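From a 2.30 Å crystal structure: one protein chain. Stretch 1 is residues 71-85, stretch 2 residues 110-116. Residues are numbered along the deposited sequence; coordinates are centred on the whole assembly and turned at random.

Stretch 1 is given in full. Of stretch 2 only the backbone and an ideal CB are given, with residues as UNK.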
ATOM      1  N   CYS A  71       7.272  -1.324   1.276  1.00 46.09           N
ATOM      2  CA  CYS A  71       6.009  -1.207   0.540  1.00 45.37           C
ATOM      3  C   CYS A  71       5.009  -2.194   1.123  1.00 44.01           C
ATOM      4  O   CYS A  71       5.244  -3.401   1.156  1.00 43.24           O
ATOM      5  CB  CYS A  71       6.175  -1.340  -1.001  1.00 46.47           C
ATOM      6  SG  CYS A  71       5.991   0.270  -1.871  1.00 35.16           S
ATOM      7  N   GLY A  72       3.931  -1.641   1.666  1.00 38.44           N
ATOM      8  CA  GLY A  72       2.896  -2.423   2.315  1.00 35.70           C
ATOM      9  C   GLY A  72       2.176  -3.533   1.572  1.00 31.97           C
ATOM     10  O   GLY A  72       2.083  -4.652   2.084  1.00 29.35           O
ATOM     11  N   HIS A  73       1.615  -3.234   0.406  1.00 29.65           N
ATOM     12  CA  HIS A  73       0.878  -4.252  -0.344  1.00 26.45           C
ATOM     13  C   HIS A  73       1.749  -5.448  -0.705  1.00 24.51           C
ATOM     14  O   HIS A  73       1.266  -6.570  -0.770  1.00 25.59           O
ATOM     15  CB  HIS A  73       0.229  -3.651  -1.600  1.00 26.44           C
ATOM     16  CG  HIS A  73       1.203  -3.224  -2.638  1.00 23.82           C
ATOM     17  ND1 HIS A  73       1.324  -3.866  -3.853  1.00 23.18           N
ATOM     18  CD2 HIS A  73       2.136  -2.236  -2.640  1.00 20.01           C
ATOM     19  CE1 HIS A  73       2.289  -3.291  -4.559  1.00 21.05           C
ATOM     20  NE2 HIS A  73       2.797  -2.307  -3.842  1.00 21.77           N
ATOM     21  N   ALA A  74       3.033  -5.196  -0.923  1.00 23.00           N
ATOM     22  CA  ALA A  74       3.986  -6.242  -1.271  1.00 26.12           C
ATOM     23  C   ALA A  74       4.347  -7.092  -0.064  1.00 25.35           C
ATOM     24  O   ALA A  74       4.857  -8.213  -0.212  1.00 28.69           O
ATOM     25  CB  ALA A  74       5.244  -5.630  -1.872  1.00 27.98           C
ATOM     26  N   THR A  75       4.172  -6.533   1.122  1.00 27.29           N
ATOM     27  CA  THR A  75       4.458  -7.251   2.338  1.00 20.81           C
ATOM     28  C   THR A  75       3.272  -8.171   2.590  1.00 17.30           C
ATOM     29  O   THR A  75       3.439  -9.341   2.939  1.00 21.25           O
ATOM     30  CB  THR A  75       4.696  -6.277   3.522  1.00 25.57           C
ATOM     31  OG1 THR A  75       5.962  -5.646   3.354  1.00 22.13           O
ATOM     32  CG2 THR A  75       4.715  -7.014   4.845  1.00 20.85           C
ATOM     33  N   LEU A  76       2.077  -7.646   2.374  1.00 14.92           N
ATOM     34  CA  LEU A  76       0.863  -8.403   2.543  1.00 16.17           C
ATOM     35  C   LEU A  76       0.883  -9.566   1.569  1.00 17.41           C
ATOM     36  O   LEU A  76       0.499 -10.683   1.905  1.00 16.10           O
ATOM     37  CB  LEU A  76      -0.349  -7.503   2.276  1.00 21.11           C
ATOM     38  CG  LEU A  76      -1.766  -8.049   2.471  1.00 21.66           C
ATOM     39  CD1 LEU A  76      -2.712  -6.906   2.690  1.00 21.16           C
ATOM     40  CD2 LEU A  76      -2.205  -8.906   1.282  1.00 12.27           C
ATOM     41  N   ALA A  77       1.340  -9.283   0.344  1.00 18.74           N
ATOM     42  CA  ALA A  77       1.429 -10.278  -0.704  1.00 17.23           C
ATOM     43  C   ALA A  77       2.368 -11.385  -0.316  1.00 13.58           C
ATOM     44  O   ALA A  77       2.032 -12.556  -0.447  1.00 12.81           O
ATOM     45  CB  ALA A  77       1.877  -9.625  -2.018  1.00 17.30           C
ATOM     46  N   THR A  78       3.560 -11.021   0.151  1.00 11.71           N
ATOM     47  CA  THR A  78       4.560 -12.002   0.576  1.00 14.80           C
ATOM     48  C   THR A  78       4.029 -12.849   1.706  1.00 18.89           C
ATOM     49  O   THR A  78       4.372 -14.021   1.824  1.00 20.48           O
ATOM     50  CB  THR A  78       5.816 -11.340   1.044  1.00 13.57           C
ATOM     51  OG1 THR A  78       6.377 -10.574  -0.013  1.00 16.54           O
ATOM     52  CG2 THR A  78       6.829 -12.372   1.481  1.00 17.18           C
ATOM     53  N   ALA A  79       3.240 -12.235   2.575  1.00 20.27           N
ATOM     54  CA  ALA A  79       2.652 -12.921   3.698  1.00 19.80           C
ATOM     55  C   ALA A  79       1.639 -13.928   3.159  1.00 21.16           C
ATOM     56  O   ALA A  79       1.641 -15.108   3.543  1.00 15.73           O
ATOM     57  CB  ALA A  79       1.951 -11.915   4.620  1.00 22.44           C
ATOM     58  N   PHE A  80       0.768 -13.440   2.287  1.00 18.35           N
ATOM     59  CA  PHE A  80      -0.261 -14.239   1.661  1.00 19.72           C
ATOM     60  C   PHE A  80       0.275 -15.538   1.073  1.00 21.30           C
ATOM     61  O   PHE A  80      -0.296 -16.594   1.298  1.00 21.19           O
ATOM     62  CB  PHE A  80      -0.966 -13.414   0.584  1.00 20.27           C
ATOM     63  CG  PHE A  80      -1.859 -14.214  -0.327  1.00 21.07           C
ATOM     64  CD1 PHE A  80      -3.166 -14.488   0.023  1.00 17.38           C
ATOM     65  CD2 PHE A  80      -1.386 -14.667  -1.558  1.00 19.05           C
ATOM     66  CE1 PHE A  80      -3.996 -15.202  -0.834  1.00 22.24           C
ATOM     67  CE2 PHE A  80      -2.203 -15.378  -2.414  1.00 16.34           C
ATOM     68  CZ  PHE A  80      -3.506 -15.645  -2.058  1.00 20.48           C
ATOM     69  N   VAL A  81       1.376 -15.465   0.317  1.00 18.79           N
ATOM     70  CA  VAL A  81       1.921 -16.676  -0.278  1.00 22.89           C
ATOM     71  C   VAL A  81       2.612 -17.601   0.707  1.00 23.99           C
ATOM     72  O   VAL A  81       2.705 -18.803   0.459  1.00 29.22           O
ATOM     73  CB  VAL A  81       2.845 -16.378  -1.466  1.00 19.15           C
ATOM     74  CG1 VAL A  81       2.519 -15.040  -2.061  1.00 18.12           C
ATOM     75  CG2 VAL A  81       4.289 -16.510  -1.113  1.00 20.17           C
ATOM     76  N   LEU A  82       3.179 -17.044   1.785  1.00 22.76           N
ATOM     77  CA  LEU A  82       3.823 -17.883   2.791  1.00 22.43           C
ATOM     78  C   LEU A  82       2.733 -18.632   3.561  1.00 21.95           C
ATOM     79  O   LEU A  82       2.842 -19.836   3.799  1.00 25.77           O
ATOM     80  CB  LEU A  82       4.682 -17.050   3.741  1.00 19.49           C
ATOM     81  CG  LEU A  82       6.052 -16.631   3.204  1.00 22.80           C
ATOM     82  CD1 LEU A  82       6.718 -15.677   4.156  1.00 15.61           C
ATOM     83  CD2 LEU A  82       6.935 -17.843   2.958  1.00 21.01           C
ATOM     84  N   PHE A  83       1.671 -17.923   3.896  1.00 20.66           N
ATOM     85  CA  PHE A  83       0.552 -18.503   4.624  1.00 25.99           C
ATOM     86  C   PHE A  83      -0.197 -19.573   3.839  1.00 24.69           C
ATOM     87  O   PHE A  83      -0.625 -20.581   4.403  1.00 28.52           O
ATOM     88  CB  PHE A  83      -0.466 -17.414   5.017  1.00 24.47           C
ATOM     89  CG  PHE A  83      -0.101 -16.644   6.265  1.00 27.77           C
ATOM     90  CD1 PHE A  83       0.099 -15.255   6.211  1.00 29.95           C
ATOM     91  CD2 PHE A  83       0.008 -17.289   7.499  1.00 30.32           C
ATOM     92  CE1 PHE A  83       0.402 -14.524   7.377  1.00 30.48           C
ATOM     93  CE2 PHE A  83       0.311 -16.569   8.667  1.00 28.70           C
ATOM     94  CZ  PHE A  83       0.506 -15.185   8.603  1.00 32.66           C
ATOM     95  N   ASN A  84      -0.377 -19.342   2.547  1.00 21.66           N
ATOM     96  CA  ASN A  84      -1.110 -20.271   1.707  1.00 18.90           C
ATOM     97  C   ASN A  84      -0.329 -21.305   0.938  1.00 18.03           C
ATOM     98  O   ASN A  84      -0.892 -22.304   0.525  1.00 22.58           O
ATOM     99  CB  ASN A  84      -2.024 -19.490   0.746  1.00 16.77           C
ATOM    100  CG  ASN A  84      -3.089 -18.711   1.450  1.00 21.01           C
ATOM    101  OD1 ASN A  84      -4.164 -19.212   1.690  1.00 27.42           O
ATOM    102  ND2 ASN A  84      -2.762 -17.485   1.828  1.00 20.80           N
ATOM    103  N   TYR A  85       0.966 -21.076   0.719  1.00 16.95           N
ATOM    104  CA  TYR A  85       1.756 -22.028  -0.066  1.00 16.35           C
ATOM    105  C   TYR A  85       3.013 -22.587   0.576  1.00 18.65           C
ATOM    106  O   TYR A  85       3.608 -23.524   0.053  1.00 16.35           O
ATOM    107  CB  TYR A  85       2.112 -21.409  -1.440  1.00 13.47           C
ATOM    108  CG  TYR A  85       0.895 -20.974  -2.250  1.00 20.79           C
ATOM    109  CD1 TYR A  85       0.297 -19.742  -2.027  1.00 20.42           C
ATOM    110  CD2 TYR A  85       0.315 -21.832  -3.205  1.00 16.33           C
ATOM    111  CE1 TYR A  85      -0.858 -19.357  -2.715  1.00 21.27           C
ATOM    112  CE2 TYR A  85      -0.852 -21.448  -3.908  1.00 20.48           C
ATOM    113  CZ  TYR A  85      -1.431 -20.217  -3.646  1.00 19.42           C
ATOM    114  OH  TYR A  85      -2.614 -19.854  -4.253  1.00 26.27           O
ATOM    115  N   UNK A 110      -8.167 -12.398   5.866  1.00 32.52           N
ATOM    116  CA  UNK A 110      -7.550 -11.092   5.934  1.00 27.84           C
ATOM    117  C   UNK A 110      -6.164 -11.171   6.485  1.00 26.17           C
ATOM    118  O   UNK A 110      -5.820 -12.095   7.217  1.00 23.18           O
ATOM    119  CB  UNK A 110      -8.395 -10.138   6.781  1.00 27.84           C
ATOM    120  N   UNK A 111      -5.333 -10.228   6.054  1.00 24.90           N
ATOM    121  CA  UNK A 111      -3.945 -10.109   6.474  1.00 26.88           C
ATOM    122  C   UNK A 111      -3.823  -8.693   7.044  1.00 26.78           C
ATOM    123  O   UNK A 111      -4.300  -7.725   6.438  1.00 18.77           O
ATOM    124  CB  UNK A 111      -2.966 -10.363   5.326  1.00 26.88           C
ATOM    125  N   UNK A 112      -3.281  -8.598   8.249  1.00 27.00           N
ATOM    126  CA  UNK A 112      -3.154  -7.323   8.935  1.00 28.48           C
ATOM    127  C   UNK A 112      -1.763  -6.739   9.047  1.00 26.99           C
ATOM    128  O   UNK A 112      -0.822  -7.405   9.478  1.00 27.37           O
ATOM    129  CB  UNK A 112      -3.721  -7.472  10.348  1.00 28.48           C
ATOM    130  N   UNK A 113      -1.635  -5.503   8.598  1.00 29.12           N
ATOM    131  CA  UNK A 113      -0.383  -4.777   8.654  1.00 28.77           C
ATOM    132  C   UNK A 113      -0.561  -3.656   9.651  1.00 28.72           C
ATOM    133  O   UNK A 113      -1.684  -3.170   9.856  1.00 31.29           O
ATOM    134  CB  UNK A 113       0.031  -4.248   7.280  1.00 28.77           C
ATOM    135  N   UNK A 114       0.519  -3.234  10.264  1.00 30.61           N
ATOM    136  CA  UNK A 114       0.484  -2.161  11.256  1.00 30.74           C
ATOM    137  C   UNK A 114       1.319  -0.977  10.803  1.00 30.05           C
ATOM    138  O   UNK A 114       2.429  -1.141  10.289  1.00 27.91           O
ATOM    139  CB  UNK A 114       0.981  -2.666  12.612  1.00 30.74           C
ATOM    140  N   UNK A 115       0.792   0.221  11.006  1.00 26.86           N
ATOM    141  CA  UNK A 115       1.507   1.437  10.624  1.00 31.60           C
ATOM    142  C   UNK A 115       1.448   2.472  11.736  1.00 33.68           C
ATOM    143  O   UNK A 115       0.529   2.466  12.556  1.00 34.56           O
ATOM    144  CB  UNK A 115       0.927   2.018   9.333  1.00 31.60           C
ATOM    145  N   UNK A 116       2.457   3.371  11.800  1.00 35.42           N
ATOM    146  CA  UNK A 116       2.495   4.415  12.835  1.00 39.40           C
ATOM    147  C   UNK A 116       1.268   5.330  12.810  1.00 42.56           C
ATOM    148  O   UNK A 116       0.740   5.630  11.752  1.00 42.02           O
ATOM    149  CB  UNK A 116       3.759   5.261  12.668  1.00 39.40           C
TER

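Most of stretch 1 is a helix, and stretch 2 is an extended strand crossing it at 138° between their N-to-C directions, with 9.0 Å between the axes at closest approach.

At position 110 the CA-to-CB bond points away from the helix, and nothing of stretch 1 lies within 5.5 Å of the ideal CB. Phi/psi of -107/151 is typical of a strand and suits beta-branched or aromatic residues. The deposited residue is Tyr110, whose ring makes no contact with stretch 1.

Position 111 is where the two backbones come nearest, its CA 6.4 Å from the CA of Leu76. CA-to-CB points toward the helix, and the ideal CB lies 3.9 Å from Leu76 CG and 5.2 Å from Ala79 CB. Farther along the helix stand the rings of Phe80 and Phe83, then the amide of Asn84. Leucine, methionine or phenylalanine could cover the apolar part, but a long side chain with an acceptor at its tip could also use the amide. The residue is Tyr111. With chi1 at -56° (m), its CB packs against Leu76 CG at 3.8 Å. The edge of Phe80 is turned toward the tyrosine face in an offset edge-to-face pair, centroids 5.8 Å apart, while Phe83 CD1 approaches Tyr111 CE2 to 3.6 Å, near the plane of the tyrosine ring. The hydroxyl accepts a hydrogen bond from Asn84: ND2 to Tyr111 OH is 3.0 Å, nearly straight at 167°. Asn84 ND2 also donates to Phe80 O at 2.7 Å, which helps hold the amide in place.

Position 112 points away again, so stretch 1 leaves the choice open. It is Tyr112.

Position 113 turns back toward the helix, but its ideal CB has no stretch 1 atom within 5.5 Å. A side chain must extend to reach Gly72 and Leu76; leucine, isoleucine or methionine would suit. The residue is Leu113: CD1 lies 3.9 Å from Leu76 CB, and CD2 comes within 3.2 Å of Gly72 O.

Position 114 is out of reach, and polar or apolar residues would serve equally. Asp114 bonds through OD1 elsewhere in the structure.

At position 115 CA-to-CB runs sideways, so a long side chain is needed to approach Gly72. Phe115 does so, its CZ 4.3 Å from Gly72 CA. A CB on Gly72 would sit only 3.2 Å from that CZ, so the glycine leaves room for the ring.

Position 116 is also out of reach; its phi of -59° permits proline, and Pro116 is found.

Stretch 2 (110-116) YYYLDFP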
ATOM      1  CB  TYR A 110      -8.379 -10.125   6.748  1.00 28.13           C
ATOM      2  CG  TYR A 110      -9.609  -9.631   6.051  1.00 31.73           C
ATOM      3  CD1 TYR A 110     -10.736 -10.448   5.922  1.00 35.56           C
ATOM      4  CD2 TYR A 110      -9.672  -8.332   5.534  1.00 33.45           C
ATOM      5  CE1 TYR A 110     -11.897  -9.987   5.302  1.00 38.45           C
ATOM      6  CE2 TYR A 110     -10.828  -7.859   4.912  1.00 36.30           C
ATOM      7  CZ  TYR A 110     -11.938  -8.689   4.800  1.00 40.30           C
ATOM      8  OH  TYR A 110     -13.080  -8.218   4.202  1.00 46.69           O
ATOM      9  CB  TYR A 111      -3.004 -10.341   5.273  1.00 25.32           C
ATOM     10  CG  TYR A 111      -3.271 -11.686   4.611  1.00 27.08           C
ATOM     11  CD1 TYR A 111      -4.394 -11.863   3.792  1.00 26.93           C
ATOM     12  CD2 TYR A 111      -2.502 -12.817   4.931  1.00 18.67           C
ATOM     13  CE1 TYR A 111      -4.763 -13.125   3.330  1.00 24.06           C
ATOM     14  CE2 TYR A 111      -2.868 -14.091   4.461  1.00 23.00           C
ATOM     15  CZ  TYR A 111      -4.009 -14.231   3.673  1.00 20.10           C
ATOM     16  OH  TYR A 111      -4.439 -15.466   3.305  1.00 24.78           O
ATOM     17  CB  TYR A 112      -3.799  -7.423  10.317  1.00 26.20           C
ATOM     18  CG  TYR A 112      -5.267  -7.737  10.249  1.00 19.12           C
ATOM     19  CD1 TYR A 112      -5.713  -9.043   9.993  1.00 23.71           C
ATOM     20  CD2 TYR A 112      -6.226  -6.729  10.400  1.00 22.51           C
ATOM     21  CE1 TYR A 112      -7.081  -9.332   9.885  1.00 25.82           C
ATOM     22  CE2 TYR A 112      -7.589  -7.005  10.296  1.00 19.76           C
ATOM     23  CZ  TYR A 112      -8.014  -8.302  10.037  1.00 27.47           C
ATOM     24  OH  TYR A 112      -9.355  -8.563   9.916  1.00 35.44           O
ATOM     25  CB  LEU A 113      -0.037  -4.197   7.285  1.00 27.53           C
ATOM     26  CG  LEU A 113       0.482  -5.120   6.180  1.00 28.85           C
ATOM     27  CD1 LEU A 113      -0.457  -6.272   5.925  1.00 22.06           C
ATOM     28  CD2 LEU A 113       0.638  -4.295   4.921  1.00 23.13           C
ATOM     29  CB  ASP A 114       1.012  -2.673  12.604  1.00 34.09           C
ATOM     30  CG  ASP A 114       2.407  -3.268  12.490  1.00 45.04           C
ATOM     31  OD1 ASP A 114       3.393  -2.517  12.647  1.00 45.30           O
ATOM     32  OD2 ASP A 114       2.517  -4.484  12.215  1.00 43.60           O
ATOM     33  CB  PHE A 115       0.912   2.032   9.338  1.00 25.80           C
ATOM     34  CG  PHE A 115       1.205   1.236   8.112  1.00 25.34           C
ATOM     35  CD1 PHE A 115       2.413   1.395   7.432  1.00 22.30           C
ATOM     36  CD2 PHE A 115       0.270   0.321   7.619  1.00 17.25           C
ATOM     37  CE1 PHE A 115       2.689   0.658   6.286  1.00 26.45           C
ATOM     38  CE2 PHE A 115       0.533  -0.415   6.481  1.00 21.09           C
ATOM     39  CZ  PHE A 115       1.747  -0.249   5.805  1.00 25.64           C
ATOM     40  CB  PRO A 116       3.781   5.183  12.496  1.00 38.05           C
ATOM     41  CG  PRO A 116       4.032   4.847  11.021  1.00 37.36           C
ATOM     42  CD  PRO A 116       3.675   3.403  10.973  1.00 33.54           C
TER
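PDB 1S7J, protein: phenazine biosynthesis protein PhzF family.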